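Local coordinates for protein glucose 1-dehydrogenase (Haloferax mediterranei, PDB 2B5W) that catalyses the zinc-dependent oxidation of D-glucose and several other aldose sugars with NAD(+) or NADP(+) as electron acceptor, preferring NADP(+), at residues 161-164 against 170-173; 258-263 against 289-294. The protein carries 1 engineered substitution. All coordinates share one frame; numbering follows the deposited sequence. Where two conformers were deposited one is given.

Contact 1: 161-164 against 170-173; sequences HAYA and DWDP. With K (potassium ion), chain E.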
loop_
_atom_site.group_PDB
_atom_site.type_symbol
_atom_site.label_atom_id
_atom_site.label_comp_id
_atom_site.label_asym_id
_atom_site.label_seq_id
_atom_site.Cartn_x
_atom_site.Cartn_y
_atom_site.Cartn_z
ATOM N N HIS A 161 1.400 -3.741 -9.038
ATOM C CA HIS A 161 1.751 -3.520 -7.645
ATOM C C HIS A 161 0.551 -3.149 -6.776
ATOM O O HIS A 161 0.403 -3.650 -5.677
ATOM C CB HIS A 161 2.853 -2.475 -7.507
ATOM C CG HIS A 161 4.172 -2.939 -8.013
ATOM N ND1 HIS A 161 5.239 -3.181 -7.167
ATOM C CD2 HIS A 161 4.626 -3.175 -9.265
ATOM C CE1 HIS A 161 6.272 -3.601 -7.884
ATOM N NE2 HIS A 161 5.935 -3.582 -9.163
ATOM N N ALA A 162 -0.340 -2.308 -7.279
ATOM C CA ALA A 162 -1.568 -1.988 -6.548
ATOM C C ALA A 162 -2.432 -3.218 -6.329
ATOM O O ALA A 162 -2.899 -3.475 -5.202
ATOM C CB ALA A 162 -2.324 -0.894 -7.304
ATOM N N TYR A 163 -2.603 -4.053 -7.341
ATOM C CA TYR A 163 -3.389 -5.258 -7.219
ATOM C C TYR A 163 -2.694 -6.265 -6.311
ATOM O O TYR A 163 -3.351 -6.986 -5.533
ATOM C CB TYR A 163 -3.688 -5.860 -8.584
ATOM C CG TYR A 163 -4.544 -5.007 -9.503
ATOM C CD1 TYR A 163 -5.180 -3.853 -9.054
ATOM C CD2 TYR A 163 -4.743 -5.387 -10.830
ATOM C CE1 TYR A 163 -5.966 -3.103 -9.922
ATOM C CE2 TYR A 163 -5.522 -4.653 -11.676
ATOM C CZ TYR A 163 -6.137 -3.509 -11.215
ATOM O OH TYR A 163 -6.934 -2.768 -12.099
ATOM N N ALA A 164 -1.369 -6.274 -6.322
ATOM C CA ALA A 164 -0.644 -7.161 -5.408
ATOM C C ALA A 164 -0.982 -6.833 -3.960
ATOM O O ALA A 164 -1.089 -7.748 -3.107
ATOM C CB ALA A 164 0.872 -7.082 -5.641
ATOM N N ASP A 170 -9.981 -11.745 -0.894
ATOM C CA ASP A 170 -10.790 -11.845 -2.104
ATOM C C ASP A 170 -11.322 -10.447 -2.429
ATOM O O ASP A 170 -12.318 -9.992 -1.855
ATOM C CB ASP A 170 -11.926 -12.864 -1.925
ATOM C CG ASP A 170 -12.724 -13.098 -3.210
ATOM O OD1 ASP A 170 -12.273 -12.629 -4.287
ATOM O OD2 ASP A 170 -13.798 -13.739 -3.236
ATOM N N TRP A 171 -10.614 -9.749 -3.312
ATOM C CA TRP A 171 -10.973 -8.400 -3.688
ATOM C C TRP A 171 -11.601 -8.502 -5.084
ATOM O O TRP A 171 -11.003 -9.038 -6.024
ATOM C CB TRP A 171 -9.725 -7.527 -3.746
ATOM C CG TRP A 171 -9.935 -6.048 -3.975
ATOM C CD1 TRP A 171 -10.719 -5.179 -3.245
ATOM C CD2 TRP A 171 -9.313 -5.257 -4.989
ATOM N NE1 TRP A 171 -10.631 -3.911 -3.759
ATOM C CE2 TRP A 171 -9.755 -3.924 -4.821
ATOM C CE3 TRP A 171 -8.422 -5.541 -6.034
ATOM C CZ2 TRP A 171 -9.360 -2.902 -5.654
ATOM C CZ3 TRP A 171 -8.031 -4.537 -6.831
ATOM C CH2 TRP A 171 -8.486 -3.225 -6.633
ATOM N N ASP A 172 -12.804 -7.990 -5.202
ATOM C CA ASP A 172 -13.516 -8.018 -6.491
ATOM C C ASP A 172 -14.149 -6.624 -6.677
ATOM O O ASP A 172 -15.317 -6.385 -6.315
ATOM C CB ASP A 172 -14.554 -9.119 -6.497
ATOM C CG ASP A 172 -15.365 -9.152 -7.769
ATOM O OD1 ASP A 172 -14.932 -8.580 -8.813
ATOM O OD2 ASP A 172 -16.468 -9.736 -7.799
ATOM N N PRO A 173 -13.366 -5.704 -7.211
ATOM C CA PRO A 173 -13.786 -4.309 -7.304
ATOM C C PRO A 173 -14.777 -4.051 -8.423
ATOM O O PRO A 173 -14.800 -4.778 -9.432
ATOM C CB PRO A 173 -12.483 -3.582 -7.614
ATOM C CG PRO A 173 -11.640 -4.597 -8.341
ATOM C CD PRO A 173 -12.001 -5.889 -7.741
HETATM K K K E . -15.639 -6.869 -10.830
#

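Contact 2: 258-263 against 289-294; sequences QSVQAL and REMVLH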
loop_
_atom_site.group_PDB
_atom_site.type_symbol
_atom_site.label_atom_id
_atom_site.label_comp_id
_atom_site.label_asym_id
_atom_site.label_seq_id
_atom_site.Cartn_x
_atom_site.Cartn_y
_atom_site.Cartn_z
ATOM N N GLN A 258 -6.348 12.945 -0.231
ATOM C CA GLN A 258 -7.779 12.820 -0.251
ATOM C C GLN A 258 -8.277 11.545 -0.871
ATOM O O GLN A 258 -9.417 11.165 -0.629
ATOM C CB GLN A 258 -8.428 14.018 -0.959
ATOM C CG GLN A 258 -8.201 15.344 -0.205
ATOM C CD GLN A 258 -8.662 15.306 1.261
ATOM O OE1 GLN A 258 -9.634 14.634 1.608
ATOM N NE2 GLN A 258 -7.965 16.055 2.116
ATOM N N SER A 259 -7.416 10.868 -1.636
ATOM C CA SER A 259 -7.791 9.600 -2.256
ATOM C C SER A 259 -8.249 8.627 -1.192
ATOM O O SER A 259 -9.161 7.858 -1.404
ATOM C CB SER A 259 -6.624 8.988 -3.041
ATOM O OG SER A 259 -5.497 8.706 -2.218
ATOM N N VAL A 260 -7.606 8.664 -0.029
ATOM C CA VAL A 260 -7.971 7.759 1.055
ATOM C C VAL A 260 -9.434 7.929 1.459
ATOM O O VAL A 260 -10.099 6.971 1.798
ATOM C CB VAL A 260 -7.014 7.980 2.249
ATOM C CG1 VAL A 260 -7.497 7.276 3.525
ATOM C CG2 VAL A 260 -5.623 7.458 1.839
ATOM N N GLN A 261 -9.934 9.173 1.413
ATOM C CA GLN A 261 -11.320 9.425 1.763
ATOM C C GLN A 261 -12.296 9.001 0.668
ATOM O O GLN A 261 -13.441 8.690 0.967
ATOM C CB GLN A 261 -11.527 10.906 2.109
ATOM C CG GLN A 261 -10.623 11.434 3.230
ATOM C CD GLN A 261 -10.657 10.602 4.514
ATOM O OE1 GLN A 261 -9.598 10.380 5.128
ATOM N NE2 GLN A 261 -11.837 10.157 4.927
ATOM N N ALA A 262 -11.836 8.976 -0.589
ATOM C CA ALA A 262 -12.706 8.592 -1.708
ATOM C C ALA A 262 -12.725 7.064 -1.931
ATOM O O ALA A 262 -13.625 6.553 -2.545
ATOM C CB ALA A 262 -12.287 9.277 -2.965
ATOM N N LEU A 263 -11.752 6.337 -1.372
ATOM C CA LEU A 263 -11.708 4.893 -1.536
ATOM C C LEU A 263 -12.834 4.208 -0.809
ATOM O O LEU A 263 -13.185 4.586 0.324
ATOM C CB LEU A 263 -10.369 4.325 -1.009
ATOM C CG LEU A 263 -9.104 4.529 -1.826
ATOM C CD1 LEU A 263 -7.910 4.039 -1.046
ATOM C CD2 LEU A 263 -9.212 3.799 -3.169
ATOM N N ARG A 289 -6.562 7.078 10.378
ATOM C CA ARG A 289 -7.598 6.201 10.882
ATOM C C ARG A 289 -8.392 5.481 9.752
ATOM O O ARG A 289 -8.734 4.319 9.873
ATOM C CB ARG A 289 -8.571 6.987 11.787
ATOM C CG ARG A 289 -9.628 6.156 12.399
ATOM C CD ARG A 289 -10.554 6.907 13.348
ATOM N NE ARG A 289 -11.434 7.824 12.613
ATOM C CZ ARG A 289 -11.242 9.129 12.462
ATOM N NH1 ARG A 289 -10.204 9.752 13.013
ATOM N NH2 ARG A 289 -12.119 9.825 11.752
ATOM N N GLU A 290 -8.696 6.212 8.687
ATOM C CA GLU A 290 -9.429 5.652 7.562
ATOM C C GLU A 290 -8.618 4.558 6.877
ATOM O O GLU A 290 -9.175 3.536 6.492
ATOM C CB GLU A 290 -9.760 6.761 6.582
ATOM C CG GLU A 290 -10.665 6.327 5.430
ATOM C CD GLU A 290 -11.995 5.712 5.875
ATOM O OE1 GLU A 290 -12.511 6.003 6.981
ATOM O OE2 GLU A 290 -12.559 4.927 5.107
ATOM N N MET A 291 -7.304 4.754 6.760
ATOM C CA MET A 291 -6.464 3.688 6.180
ATOM C C MET A 291 -6.582 2.419 6.976
ATOM O O MET A 291 -6.654 1.288 6.458
ATOM C CB MET A 291 -4.996 4.080 6.141
ATOM C CG MET A 291 -4.618 5.135 5.183
ATOM S SD MET A 291 -4.467 4.548 3.486
ATOM C CE MET A 291 -3.054 3.352 3.513
ATOM N N VAL A 292 -6.552 2.547 8.301
ATOM C CA VAL A 292 -6.508 1.399 9.154
ATOM C C VAL A 292 -7.860 0.727 9.311
ATOM O O VAL A 292 -8.008 -0.475 9.058
ATOM C CB VAL A 292 -5.972 1.822 10.560
ATOM C CG1 VAL A 292 -6.097 0.680 11.589
ATOM C CG2 VAL A 292 -4.528 2.301 10.428
ATOM N N LEU A 293 -8.859 1.486 9.742
ATOM C CA LEU A 293 -10.148 0.898 10.021
ATOM C C LEU A 293 -10.840 0.247 8.811
ATOM O O LEU A 293 -11.689 -0.623 8.987
ATOM C CB LEU A 293 -11.076 1.938 10.679
ATOM C CG LEU A 293 -10.661 2.359 12.111
ATOM C CD1 LEU A 293 -11.786 3.158 12.748
ATOM C CD2 LEU A 293 -10.302 1.197 12.976
ATOM N N HIS A 294 -10.465 0.680 7.608
ATOM C CA HIS A 294 -11.065 0.141 6.401
ATOM C C HIS A 294 -10.054 -0.560 5.504
ATOM O O HIS A 294 -10.292 -0.738 4.313
ATOM C CB HIS A 294 -11.852 1.233 5.674
ATOM C CG HIS A 294 -13.224 1.460 6.244
ATOM N ND1 HIS A 294 -13.881 2.667 6.115
ATOM C CD2 HIS A 294 -14.080 0.626 6.883
ATOM C CE1 HIS A 294 -15.078 2.571 6.678
ATOM N NE2 HIS A 294 -15.229 1.342 7.143
#

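Contact 1: 161-164 against 170-173
The link from helix 149-164 into strand 175-179, the opening strand of the Rossmann-type nucleotide-binding sheet, is where Tyr-163 and Trp-171 meet. The touch is small and wholly aromatic: CD1 of Tyr-163 lies 3.7 Å from CZ3 of Trp-171, and CE1 of Tyr-163 is 4.1 Å from Trp-171 CH2. One side of the phenol thus comes up against the outer rim of the indole's six-membered ring, near the indole plane. With the planes at 57° and the centroids 5.8 Å apart, the two rings meet obliquely. Trp-171 reaches the helix because its CG stands opposite the backbone N (chi1 -173°), which swings the indole toward the helix. Pro-173 CG lies 3.7 Å above one indole face, offset toward its rim. The same loop binds a potassium ion through Asp-172 OD1 at 2.7 Å and Pro-173 O at 2.6 Å, and the carbonyl oxygens of Lys-197 and Gly-198 add two more ligands. Beyond the rings, the Tyr-163 hydroxyl hydrogen-bonds to Asp-195 and Tyr-199. Cutting Tyr-163 back to an alanine would probably leave the rim of Trp-171 without its aromatic neighbour, and Asp-195 and Tyr-199 without the hydroxyl they share. Around the pair, Trp-171 also meets Phe-169 and Val-268 of strand 267-271, Ala-162 packs on Val-268, Ala-270 and Phe-245, and Pro-173 touches Asp-244 of strand 243-248, so helix end and loop both lean on the parallel sheet.

Contact 2: 258-263 against 289-294
Val-260 packs against Met-291 and Glu-290 where helices 253-262 and 284-293 pass each other; the axes of segments 258-262 and 289-293 come within 9.7 Å and are inclined at 43°. The tight part is apolar: CG2 of Val-260 sits 3.5 Å from SD of Met-291. The bend at chi2 (-79°) of the methionine brings the sulfur to the valine, and the two side chains cross at about a right angle. The other valine methyl, CG1, stands opposite the backbone N and lies 3.8 Å from Glu-290 CG, so the methylene part of the glutamate is used as hydrophobic surface. Val-260 also touches Leu-298 of strand 297-300, while Leu-298 of the second subunit packs on Met-291.

The other side is looser and more polar. Here the partly exposed Gln-261 only skirts the CB and CG of Glu-290, and no hydrogen bond links the two segments directly. Instead the Glu-290 carboxylate is gripped from the C-terminal end of its own helix, where His-294 ND1 donates to OE2 over 2.8 Å, nearly straight at 168°, on the syn side but tilted out of the carboxylate plane. The same OE2 forms a salt bridge with Lys-296, whose NZ also bonds to the carbonyl oxygens of Val-260 and Leu-263, tying the two helix ends together indirectly. From the second subunit, Asp-277 pairs with Arg-289 and the backbone of Asp-109 bonds to His-294 NE2. Two helices side by side on one parallel sheet, the first leading toward strand 267-271 and the second into strand 297-300, belong to the alternating beta-alpha order of a Rossmann-type domain.

Overall arrangement
Both contacts belong to the nucleotide-binding half of the chain and involve helices packed on its six-stranded parallel sheet, yet their nearest atoms stay about 7 Å apart. Contact 1 is a surface meeting of a helix end with the loop that follows it, six residues on, and it rests on two aromatic rings beside a potassium site. Contact 2 is larger and partly buried, joining two separate helices through aliphatic and sulfur packing, with a glutamate's aliphatic part in the middle and its carboxylate held by histidine and lysine. Strands 243-248 and 267-271 flank contact 1; contact 2 leans on 297-300 and 243-248, so 243-248 serves both. Each also touches the second subunit, contact 2 with a salt bridge.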